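BAG family molecular chaperone regulator 2 (Arabidopsis thaliana, PDB 4HWD) probably acts as a co-chaperone that binds the ATPase domain of HSP70/HSC70 chaperones and regulates programmed cell death and stress responses. Local coordinates at residues Lys35-Met45 and Val79-Ser90. Sequence-based numbering, arbitrary orientation.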
loop_
_atom_site.group_PDB
_atom_site.type_symbol
_atom_site.label_atom_id
_atom_site.label_comp_id
_atom_site.label_asym_id
_atom_site.label_seq_id
_atom_site.Cartn_x
_atom_site.Cartn_y
_atom_site.Cartn_z
ATOM N N LYS A 35 7.129 20.104 4.926
ATOM C CA LYS A 35 6.424 19.428 6.012
ATOM C C LYS A 35 5.083 18.867 5.545
ATOM O O LYS A 35 4.421 19.440 4.676
ATOM C CB LYS A 35 6.183 20.395 7.174
ATOM C CG LYS A 35 5.550 19.763 8.417
ATOM C CD LYS A 35 6.593 19.106 9.311
ATOM C CE LYS A 35 5.975 18.646 10.628
ATOM N NZ LYS A 35 7.007 18.253 11.634
ATOM N N VAL A 36 4.702 17.738 6.134
ATOM C CA VAL A 36 3.444 17.059 5.824
ATOM C C VAL A 36 2.691 16.845 7.131
ATOM O O VAL A 36 3.287 16.492 8.146
ATOM C CB VAL A 36 3.693 15.683 5.134
ATOM C CG1 VAL A 36 2.432 14.822 5.178
ATOM C CG2 VAL A 36 4.106 15.905 3.686
ATOM N N GLU A 37 1.383 17.072 7.104
ATOM C CA GLU A 37 0.563 16.908 8.295
ATOM C C GLU A 37 0.686 15.464 8.784
ATOM O O GLU A 37 0.551 14.520 8.005
ATOM C CB GLU A 37 -0.892 17.252 7.964
ATOM C CG GLU A 37 -1.727 17.721 9.144
ATOM C CD GLU A 37 -3.029 18.378 8.702
ATOM O OE1 GLU A 37 -2.964 19.401 7.985
ATOM O OE2 GLU A 37 -4.115 17.875 9.067
ATOM N N GLU A 38 0.950 15.296 10.074
ATOM C CA GLU A 38 1.107 13.963 10.639
ATOM C C GLU A 38 -0.121 13.083 10.442
ATOM O O GLU A 38 -0.003 11.913 10.080
ATOM C CB GLU A 38 1.443 14.052 12.130
ATOM C CG GLU A 38 1.703 12.695 12.764
ATOM C CD GLU A 38 2.842 11.942 12.095
ATOM O OE1 GLU A 38 2.999 10.735 12.375
ATOM O OE2 GLU A 38 3.584 12.557 11.296
ATOM N N LYS A 39 -1.299 13.643 10.684
ATOM C CA LYS A 39 -2.533 12.892 10.526
ATOM C C LYS A 39 -2.666 12.315 9.115
ATOM O O LYS A 39 -3.307 11.287 8.930
ATOM C CB LYS A 39 -3.745 13.776 10.872
ATOM C CG LYS A 39 -3.859 15.061 10.068
ATOM C CD LYS A 39 -4.517 14.820 8.716
ATOM C CE LYS A 39 -6.037 14.733 8.831
ATOM N NZ LYS A 39 -6.637 16.067 9.126
ATOM N N ASN A 40 -2.056 12.968 8.128
ATOM C CA ASN A 40 -2.117 12.478 6.749
ATOM C C ASN A 40 -1.210 11.273 6.557
ATOM O O ASN A 40 -1.519 10.370 5.779
ATOM C CB ASN A 40 -1.739 13.580 5.759
ATOM C CG ASN A 40 -2.836 14.618 5.612
ATOM O OD1 ASN A 40 -4.017 14.274 5.509
ATOM N ND2 ASN A 40 -2.456 15.892 5.599
ATOM N N LEU A 41 -0.088 11.266 7.263
ATOM C CA LEU A 41 0.844 10.142 7.196
ATOM C C LEU A 41 0.135 8.952 7.835
ATOM O O LEU A 41 0.244 7.818 7.365
ATOM C CB LEU A 41 2.129 10.469 7.964
ATOM C CG LEU A 41 3.396 10.790 7.162
ATOM C CD1 LEU A 41 3.055 11.536 5.888
ATOM C CD2 LEU A 41 4.350 11.598 8.033
ATOM N N GLU A 42 -0.620 9.234 8.896
ATOM C CA GLU A 42 -1.373 8.210 9.619
ATOM C C GLU A 42 -2.567 7.712 8.824
ATOM O O GLU A 42 -2.819 6.512 8.776
ATOM C CB GLU A 42 -1.833 8.753 10.977
ATOM C CG GLU A 42 -0.700 9.358 11.798
ATOM C CD GLU A 42 -1.127 9.748 13.198
ATOM O OE1 GLU A 42 -2.213 10.347 13.350
ATOM O OE2 GLU A 42 -0.366 9.458 14.148
ATOM N N ASN A 43 -3.304 8.625 8.198
ATOM C CA ASN A 43 -4.455 8.228 7.389
ATOM C C ASN A 43 -4.013 7.293 6.256
ATOM O O ASN A 43 -4.702 6.333 5.926
ATOM C CB ASN A 43 -5.154 9.459 6.803
ATOM C CG ASN A 43 -5.962 10.214 7.835
ATOM O OD1 ASN A 43 -6.689 9.613 8.630
ATOM N ND2 ASN A 43 -5.853 11.543 7.822
ATOM N N LEU A 44 -2.855 7.590 5.666
ATOM C CA LEU A 44 -2.292 6.781 4.585
ATOM C C LEU A 44 -1.896 5.407 5.132
ATOM O O LEU A 44 -2.045 4.393 4.455
ATOM C CB LEU A 44 -1.058 7.474 3.978
ATOM C CG LEU A 44 -0.489 6.869 2.684
ATOM C CD1 LEU A 44 -1.492 7.094 1.553
ATOM C CD2 LEU A 44 0.850 7.515 2.328
ATOM N N MET A 45 -1.400 5.371 6.366
ATOM C CA MET A 45 -1.005 4.105 6.963
ATOM C C MET A 45 -2.188 3.149 7.071
ATOM O O MET A 45 -2.063 1.973 6.763
ATOM C CB MET A 45 -0.399 4.325 8.352
ATOM C CG MET A 45 0.052 3.029 9.023
ATOM S SD MET A 45 1.384 2.254 8.112
ATOM C CE MET A 45 2.840 3.147 8.817
ATOM N N VAL A 79 4.582 0.265 3.582
ATOM C CA VAL A 79 4.315 0.483 4.997
ATOM C C VAL A 79 5.618 0.790 5.720
ATOM O O VAL A 79 5.679 1.689 6.562
ATOM C CB VAL A 79 3.670 -0.764 5.629
ATOM C CG1 VAL A 79 3.703 -0.655 7.153
ATOM C CG2 VAL A 79 2.241 -0.912 5.124
ATOM N N GLU A 80 6.663 0.043 5.384
ATOM C CA GLU A 80 7.968 0.236 6.000
ATOM C C GLU A 80 8.590 1.573 5.574
ATOM O O GLU A 80 9.263 2.224 6.377
ATOM C CB GLU A 80 8.886 -0.941 5.645
ATOM C CG GLU A 80 8.270 -2.287 6.047
ATOM C CD GLU A 80 9.057 -3.500 5.565
ATOM O OE1 GLU A 80 9.575 -3.484 4.426
ATOM O OE2 GLU A 80 9.137 -4.486 6.325
ATOM N N ALA A 81 8.363 1.992 4.329
ATOM C CA ALA A 81 8.893 3.275 3.869
ATOM C C ALA A 81 8.166 4.385 4.623
ATOM O O ALA A 81 8.781 5.358 5.068
ATOM C CB ALA A 81 8.679 3.442 2.350
ATOM N N LEU A 82 6.855 4.226 4.768
ATOM C CA LEU A 82 6.036 5.204 5.466
ATOM C C LEU A 82 6.453 5.289 6.934
ATOM O O LEU A 82 6.384 6.363 7.539
ATOM C CB LEU A 82 4.548 4.834 5.333
ATOM C CG LEU A 82 3.493 5.816 5.866
ATOM C CD1 LEU A 82 3.817 7.250 5.449
ATOM C CD2 LEU A 82 2.127 5.407 5.328
ATOM N N ASP A 83 6.873 4.167 7.517
ATOM C CA ASP A 83 7.328 4.186 8.915
ATOM C C ASP A 83 8.520 5.135 9.034
ATOM O O ASP A 83 8.668 5.851 10.029
ATOM C CB ASP A 83 7.779 2.800 9.387
ATOM C CG ASP A 83 6.631 1.824 9.542
ATOM O OD1 ASP A 83 5.532 2.246 9.959
ATOM O OD2 ASP A 83 6.844 0.626 9.262
ATOM N N LEU A 84 9.381 5.121 8.022
ATOM C CA LEU A 84 10.553 5.987 8.019
ATOM C C LEU A 84 10.182 7.437 7.726
ATOM O O LEU A 84 10.854 8.357 8.195
ATOM C CB LEU A 84 11.590 5.465 7.021
ATOM C CG LEU A 84 12.465 4.323 7.571
ATOM C CD1 LEU A 84 11.583 3.222 8.144
ATOM C CD2 LEU A 84 13.373 3.763 6.473
ATOM N N LEU A 85 9.118 7.652 6.953
ATOM C CA LEU A 85 8.683 9.021 6.671
ATOM C C LEU A 85 8.114 9.646 7.944
ATOM O O LEU A 85 8.294 10.837 8.189
ATOM C CB LEU A 85 7.614 9.065 5.561
ATOM C CG LEU A 85 8.065 8.883 4.103
ATOM C CD1 LEU A 85 6.952 9.325 3.155
ATOM C CD2 LEU A 85 9.311 9.714 3.853
ATOM N N LYS A 86 7.422 8.842 8.745
ATOM C CA LYS A 86 6.834 9.326 9.995
ATOM C C LYS A 86 7.931 9.779 10.941
ATOM O O LYS A 86 7.820 10.815 11.589
ATOM C CB LYS A 86 6.011 8.224 10.673
ATOM C CG LYS A 86 4.702 7.900 9.979
ATOM C CD LYS A 86 3.957 6.770 10.666
ATOM C CE LYS A 86 3.576 7.127 12.093
ATOM N NZ LYS A 86 2.838 6.012 12.769
ATOM N N ILE A 87 8.993 8.987 11.017
ATOM C CA ILE A 87 10.120 9.293 11.882
ATOM C C ILE A 87 10.807 10.566 11.399
ATOM O O ILE A 87 11.065 11.486 12.181
ATOM C CB ILE A 87 11.126 8.104 11.897
ATOM C CG1 ILE A 87 10.553 6.968 12.751
ATOM C CG2 ILE A 87 12.487 8.558 12.414
ATOM C CD1 ILE A 87 11.337 5.674 12.685
ATOM N N LYS A 88 11.073 10.612 10.097
ATOM C CA LYS A 88 11.746 11.735 9.456
ATOM C C LYS A 88 10.932 13.032 9.497
ATOM O O LYS A 88 11.497 14.128 9.523
ATOM C CB LYS A 88 12.057 11.349 8.012
ATOM C CG LYS A 88 13.200 12.096 7.377
ATOM C CD LYS A 88 13.628 11.387 6.097
ATOM C CE LYS A 88 14.696 12.166 5.355
ATOM N NZ LYS A 88 14.196 13.499 4.933
ATOM N N ASN A 89 9.608 12.903 9.513
ATOM C CA ASN A 89 8.718 14.062 9.531
ATOM C C ASN A 89 8.481 14.590 10.944
ATOM O O ASN A 89 8.759 15.755 11.235
ATOM C CB ASN A 89 7.378 13.696 8.880
ATOM C CG ASN A 89 6.481 14.900 8.664
ATOM O OD1 ASN A 89 6.856 15.860 7.983
ATOM N ND2 ASN A 89 5.284 14.853 9.233
ATOM N N SER A 90 7.970 13.725 11.818
ATOM C CA SER A 90 7.680 14.099 13.201
ATOM C C SER A 90 8.775 13.663 14.175
ATOM O O SER A 90 8.762 12.484 14.591
ATOM C CB SER A 90 6.333 13.504 13.639
ATOM O OG SER A 90 6.366 12.085 13.653
ATOM O OXT SER A 90 9.638 14.503 14.508
#
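Leu-41 and Met-45 of helix 38-45 pack against Leu-82, Lys-86 and Asn-89 of helix 79-89, the two helices running antiparallel at 168° with their axes 10.4 Å apart. Each is a knob set in a hole. Leu-41 enters among Leu-82, Leu-85, Lys-86 and Asn-89, its CD2 lying against the amide end of Asn-89, with ND2 3.6 Å away, while its CG meets CD1 of Leu-82. One turn on, Met-45 sits among Val-79, Leu-82, Asp-83 and Lys-86. Bends at chi2 and chi3 carry its thioether across to helix 79-89: SD touches CG1 of Val-79 at 3.8 Å, and CE lies 4.0 Å from CG of Leu-82. The other branch of Leu-82, CD2, reaches CD2 of Leu-44. This antiparallel pair, packed knobs into holes, forms one side of the three-helix bundle of the BAG domain, the domain of the longer protein that makes up this chain; helix 2-31 completes the core, with Phe-26 against Leu-41 and Leu-23 against Leu-85. At the end of the bundle polar contacts take over. Asn-89, with CG anti to its own N (chi1 -171°), turns its amide to the backbone of Val-36 and grips it twice: ND2 donates to Val-36 O at 2.8 Å, with an N-H...O angle of 151°, and OD1 accepts a weak bond from Val-36 N at 3.4 Å. The side chain of Lys-35 crosses that of Asn-89 at about a right angle, and its NZ bonds to Asn-89 O at 3.1 Å from above the carbonyl plane. The side chain of Glu-38 runs past that of Asn-89 in the opposite sense, with carboxylate and amide planes nearly coplanar.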